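Local coordinates for protein mitochondrial ubiquitin ligase activator of NFKB 1 (Homo sapiens, PDB 6M2D) that acts as a mitochondrial E3 ligase that accepts ubiquitin from an E2 conjugating enzyme and passes it to target proteins, using the C-terminal zinc-binding RING domain found here, at residues A6-L11 with C41-Q46; C17-L20 with C26-T29. All coordinates share one frame; numbering follows the deposited sequence.

Interaction 1: A6-L11 with C41-Q46; sequences ACVVCL and CPICRQ. With ZN (zinc ion), chain G; ZN (zinc ion), chain H; SO4 (sulfate ion), chain J.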
loop_
_atom_site.group_PDB
_atom_site.type_symbol
_atom_site.label_atom_id
_atom_site.label_comp_id
_atom_site.label_asym_id
_atom_site.label_seq_id
_atom_site.Cartn_x
_atom_site.Cartn_y
_atom_site.Cartn_z
ATOM N N ALA A 6 0.843 10.537 -2.285
ATOM C CA ALA A 6 0.061 9.852 -3.310
ATOM C C ALA A 6 0.412 8.367 -3.359
ATOM O O ALA A 6 1.575 7.994 -3.228
ATOM C CB ALA A 6 0.289 10.486 -4.684
ATOM N N CYS A 7 -0.609 7.527 -3.542
ATOM C CA CYS A 7 -0.405 6.097 -3.756
ATOM C C CYS A 7 0.622 5.865 -4.863
ATOM O O CYS A 7 0.512 6.429 -5.955
ATOM C CB CYS A 7 -1.733 5.433 -4.127
ATOM S SG CYS A 7 -1.578 3.719 -4.678
ATOM N N VAL A 8 1.639 5.048 -4.567
ATOM C CA VAL A 8 2.746 4.858 -5.508
ATOM C C VAL A 8 2.364 4.018 -6.714
ATOM O O VAL A 8 3.160 3.908 -7.654
ATOM C CB VAL A 8 3.979 4.203 -4.848
ATOM C CG1 VAL A 8 4.376 4.944 -3.587
ATOM C CG2 VAL A 8 3.717 2.723 -4.584
ATOM N N VAL A 9 1.173 3.429 -6.714
ATOM C CA VAL A 9 0.719 2.555 -7.790
ATOM C C VAL A 9 -0.152 3.301 -8.795
ATOM O O VAL A 9 0.109 3.269 -9.998
ATOM C CB VAL A 9 -0.022 1.338 -7.196
ATOM C CG1 VAL A 9 -0.425 0.358 -8.299
ATOM C CG2 VAL A 9 0.850 0.661 -6.129
ATOM N N CYS A 10 -1.208 3.965 -8.326
ATOM C CA CYS A 10 -2.085 4.704 -9.233
ATOM C C CYS A 10 -1.706 6.172 -9.357
ATOM O O CYS A 10 -2.020 6.795 -10.380
ATOM C CB CYS A 10 -3.548 4.600 -8.782
ATOM S SG CYS A 10 -3.955 5.382 -7.182
ATOM N N LEU A 11 -1.045 6.739 -8.346
ATOM C CA LEU A 11 -0.772 8.174 -8.269
ATOM C C LEU A 11 -2.048 9.017 -8.285
ATOM O O LEU A 11 -2.007 10.201 -8.640
ATOM C CB LEU A 11 0.153 8.634 -9.400
ATOM C CG LEU A 11 1.648 8.393 -9.241
ATOM C CD1 LEU A 11 2.339 8.840 -10.514
ATOM C CD2 LEU A 11 2.219 9.116 -8.026
ATOM N N CYS A 41 4.619 -6.075 -1.831
ATOM C CA CYS A 41 4.693 -4.646 -1.561
ATOM C C CYS A 41 5.338 -3.919 -2.734
ATOM O O CYS A 41 6.422 -4.318 -3.188
ATOM C CB CYS A 41 5.492 -4.388 -0.284
ATOM S SG CYS A 41 5.845 -2.641 0.022
ATOM N N PRO A 42 4.716 -2.859 -3.261
ATOM C CA PRO A 42 5.345 -2.115 -4.365
ATOM C C PRO A 42 6.718 -1.553 -4.021
ATOM O O PRO A 42 7.539 -1.362 -4.926
ATOM C CB PRO A 42 4.333 -0.998 -4.658
ATOM C CG PRO A 42 3.008 -1.565 -4.188
ATOM C CD PRO A 42 3.340 -2.406 -2.984
ATOM N N ILE A 43 7.003 -1.306 -2.740
ATOM C CA ILE A 43 8.268 -0.674 -2.361
ATOM C C ILE A 43 9.376 -1.704 -2.243
ATOM O O ILE A 43 10.452 -1.553 -2.834
ATOM C CB ILE A 43 8.122 0.101 -1.040
ATOM C CG1 ILE A 43 7.068 1.198 -1.169
ATOM C CG2 ILE A 43 9.480 0.669 -0.626
ATOM C CD1 ILE A 43 7.364 2.168 -2.259
ATOM N N CYS A 44 9.153 -2.743 -1.450
ATOM C CA CYS A 44 10.222 -3.657 -1.091
ATOM C C CYS A 44 10.054 -5.044 -1.685
ATOM O O CYS A 44 10.984 -5.853 -1.582
ATOM C CB CYS A 44 10.337 -3.748 0.442
ATOM S SG CYS A 44 9.016 -4.668 1.211
ATOM N N ARG A 45 8.912 -5.323 -2.315
ATOM C CA ARG A 45 8.562 -6.577 -2.986
ATOM C C ARG A 45 8.358 -7.744 -2.029
ATOM O O ARG A 45 8.249 -8.891 -2.480
ATOM C CB ARG A 45 9.587 -6.983 -4.057
ATOM C CG ARG A 45 9.901 -5.916 -5.085
ATOM C CD ARG A 45 8.701 -5.554 -5.951
ATOM N NE ARG A 45 8.226 -6.667 -6.771
ATOM C CZ ARG A 45 6.996 -6.744 -7.272
ATOM N NH1 ARG A 45 6.121 -5.769 -7.047
ATOM N NH2 ARG A 45 6.636 -7.796 -7.993
ATOM N N GLN A 46 8.291 -7.496 -0.727
ATOM C CA GLN A 46 7.937 -8.558 0.204
ATOM C C GLN A 46 6.468 -8.918 0.067
ATOM O O GLN A 46 5.625 -8.080 -0.264
ATOM C CB GLN A 46 8.199 -8.128 1.644
ATOM C CG GLN A 46 9.486 -8.633 2.229
ATOM C CD GLN A 46 9.680 -8.119 3.633
ATOM O OE1 GLN A 46 10.285 -7.063 3.839
ATOM N NE2 GLN A 46 9.146 -8.849 4.610
HETATM ZN ZN ZN G . -3.708 3.512 -5.715
HETATM ZN ZN ZN H . 7.280 -3.062 1.778
HETATM S S SO4 J . 8.485 -10.920 -8.856
HETATM O O1 SO4 J . 9.137 -9.648 -9.183
HETATM O O2 SO4 J . 7.439 -10.707 -7.854
HETATM O O3 SO4 J . 7.868 -11.480 -10.061
HETATM O O4 SO4 J . 9.495 -11.843 -8.332
#
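Val9 and Pro42 mark the nearest approach of two irregular zinc-binding turns, their CA atoms 7.4 Å apart, and no hydrogen bond joins the two backbones. What bridges them is aliphatic. The CB of Pro42 points toward the other turn, and its ring receives both valines: CG2 of Val8 reaches CB of Pro42 at 3.8 Å, while CG2 of Val9 lies 3.7 Å from CG of Pro42, the Val9 side chain crossing the proline at about a right angle. Val9 can do this because its CG1 is anti to the backbone N (chi1 -176°), which leaves CG2 beside that N and turned to the proline. More loosely, Val8 CG1 meets the end of Ile43, CD1, at 4.3 Å.

Each turn is a Cys-x-x-Cys zinc knuckle, a worked example of how a RING finger is built without much regular structure. Cys7 and Cys10 hold one zinc ion with Cys28 and Cys31; Cys41 and Cys44 hold the other with Cys22 and His24. Each turn directs backbone N-H groups at its first thiolate: Val9 N gives Cys7 SG a hydrogen bond of 3.4 Å, and Ile43 N gives Cys41 SG a weak one. Outside the contact, NH2 of Arg45 donates to O2 of a sulfate ion, probably from the crystallisation liquor, at 3.0 Å, with the anion at the guanidinium edge.

The chemistry thus divides: amide N-H groups probably temper the thiolate charge inside each knuckle, whereas between the knuckles only van der Waals contact joins both valines to Pro42, and Val8 to Ile43, near the protein surface.

Interaction 2: C17-L20 with C26-T29; sequences CVFL and CSCT. With ZN (zinc ion), chain G.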
loop_
_atom_site.group_PDB
_atom_site.type_symbol
_atom_site.label_atom_id
_atom_site.label_comp_id
_atom_site.label_asym_id
_atom_site.label_seq_id
_atom_site.Cartn_x
_atom_site.Cartn_y
_atom_site.Cartn_z
ATOM N N CYS A 17 -2.969 2.640 3.430
ATOM C CA CYS A 17 -2.755 1.293 3.933
ATOM C C CYS A 17 -1.367 1.172 4.544
ATOM O O CYS A 17 -0.405 1.790 4.076
ATOM C CB CYS A 17 -2.878 0.255 2.804
ATOM S SG CYS A 17 -4.467 0.205 1.969
ATOM N N VAL A 18 -1.266 0.364 5.595
ATOM C CA VAL A 18 0.011 -0.129 6.102
ATOM C C VAL A 18 0.116 -1.599 5.731
ATOM O O VAL A 18 -0.792 -2.386 6.025
ATOM C CB VAL A 18 0.144 0.050 7.625
ATOM C CG1 VAL A 18 1.552 -0.357 8.075
ATOM C CG2 VAL A 18 -0.171 1.484 8.035
ATOM N N PHE A 19 1.222 -1.973 5.095
ATOM C CA PHE A 19 1.459 -3.356 4.712
ATOM C C PHE A 19 2.286 -4.038 5.799
ATOM O O PHE A 19 3.295 -3.494 6.251
ATOM C CB PHE A 19 2.180 -3.433 3.360
ATOM C CG PHE A 19 1.317 -3.052 2.180
ATOM C CD1 PHE A 19 -0.061 -3.119 2.256
ATOM C CD2 PHE A 19 1.895 -2.632 0.995
ATOM C CE1 PHE A 19 -0.855 -2.768 1.175
ATOM C CE2 PHE A 19 1.109 -2.278 -0.090
ATOM C CZ PHE A 19 -0.269 -2.346 -0.001
ATOM N N LEU A 20 1.846 -5.219 6.219
ATOM C CA LEU A 20 2.575 -6.050 7.168
ATOM C C LEU A 20 3.108 -7.276 6.437
ATOM O O LEU A 20 2.395 -7.871 5.626
ATOM C CB LEU A 20 1.658 -6.466 8.326
ATOM C CG LEU A 20 1.082 -5.311 9.143
ATOM C CD1 LEU A 20 0.451 -5.831 10.428
ATOM C CD2 LEU A 20 2.178 -4.304 9.449
ATOM N N CYS A 26 2.451 2.748 1.297
ATOM C CA CYS A 26 2.658 3.206 -0.072
ATOM C C CYS A 26 1.426 3.152 -0.957
ATOM O O CYS A 26 1.515 3.613 -2.097
ATOM C CB CYS A 26 3.762 2.386 -0.762
ATOM S SG CYS A 26 3.445 0.605 -0.761
ATOM N N SER A 27 0.296 2.609 -0.508
ATOM C CA SER A 27 -0.768 2.294 -1.449
ATOM C C SER A 27 -2.131 2.712 -0.909
ATOM O O SER A 27 -2.353 2.750 0.303
ATOM C CB SER A 27 -0.773 0.786 -1.778
ATOM O OG SER A 27 -1.987 0.396 -2.398
ATOM N N CYS A 28 -3.045 3.028 -1.829
ATOM C CA CYS A 28 -4.447 3.156 -1.474
ATOM C C CYS A 28 -5.081 1.772 -1.414
ATOM O O CYS A 28 -4.472 0.768 -1.792
ATOM C CB CYS A 28 -5.188 4.028 -2.481
ATOM S SG CYS A 28 -5.423 3.255 -4.107
ATOM N N THR A 29 -6.335 1.720 -0.952
ATOM C CA THR A 29 -6.968 0.420 -0.747
ATOM C C THR A 29 -7.330 -0.248 -2.071
ATOM O O THR A 29 -7.210 -1.471 -2.206
ATOM C CB THR A 29 -8.213 0.556 0.134
ATOM O OG1 THR A 29 -7.925 1.411 1.246
ATOM C CG2 THR A 29 -8.623 -0.811 0.662
HETATM ZN ZN ZN G . -3.708 3.512 -5.715
HETATM O O HOH W 1 0.532 0.671 1.830
#
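Phe19 and Ser27 meet in the interior of the RING finger, where strand 17-20 of the two-stranded antiparallel sheet faces the loop that leads into helix 29-34. The compact part lies around the far end of the phenyl ring. CZ of Phe19 sits 3.6 Å from CB of Ser27, and CE2 approaches SG of Cys26 at 3.8 Å, a sulfur-aromatic contact in which the thiol stands obliquely to the ring. With CG beside the backbone N (chi1 -71°), Phe19 projects from the strand towards the loop; Pro42, Ile48 and Val51 also touch it. An alanine in its place would probably open a gap beside Cys26 SG and Ser27 CB and leave the Cys26 sulfur without its aromatic neighbour.

The backbone pairing is looser. Cys17 N donates to Ser27 O through a weak, bent bond (128° at the hydrogen), and the next link is made by water: the molecule donates to Cys17 O at 2.7 Å and accepts from Cys26 N. The same bridging water oxygen lies 3.4 Å above the plane of the Phe19 ring, over its centre. Towards the exposed Thr29, the buried Cys17 SG comes to 3.7 Å from Thr29 CA, while Thr29 OG1 finds its hydrogen bond with Ser16.

Beyond this meeting point Cys28 turns the other way, binding zinc and capping the start of helix 29-34. Just before it, Ser27 OG donates to Cys28 O at 2.6 Å, in the carbonyl plane and on a lone pair.

In the fold
Both contacts belong to one small RING domain, their centres 8 Å apart. In chain order the segments run 6-11, 17-20, 26-29 and 41-46, so interaction 2 falls wholly within the span that interaction 1 brackets. The two touch directly: Val8 N probably donates a hydrogen bond to Cys26 O, and Ile43 CG1 packs on Cys26 CB. They also share a zinc ion, bound by Cys7 and Cys10 from one and Cys28 from the other. Interaction 2 lies near the centre, against the two-stranded sheet; interaction 1 joins the knuckles at the surface. Together they illustrate the cross-brace principle, with interleaved zinc ligands shaping the domain required for ligase activity.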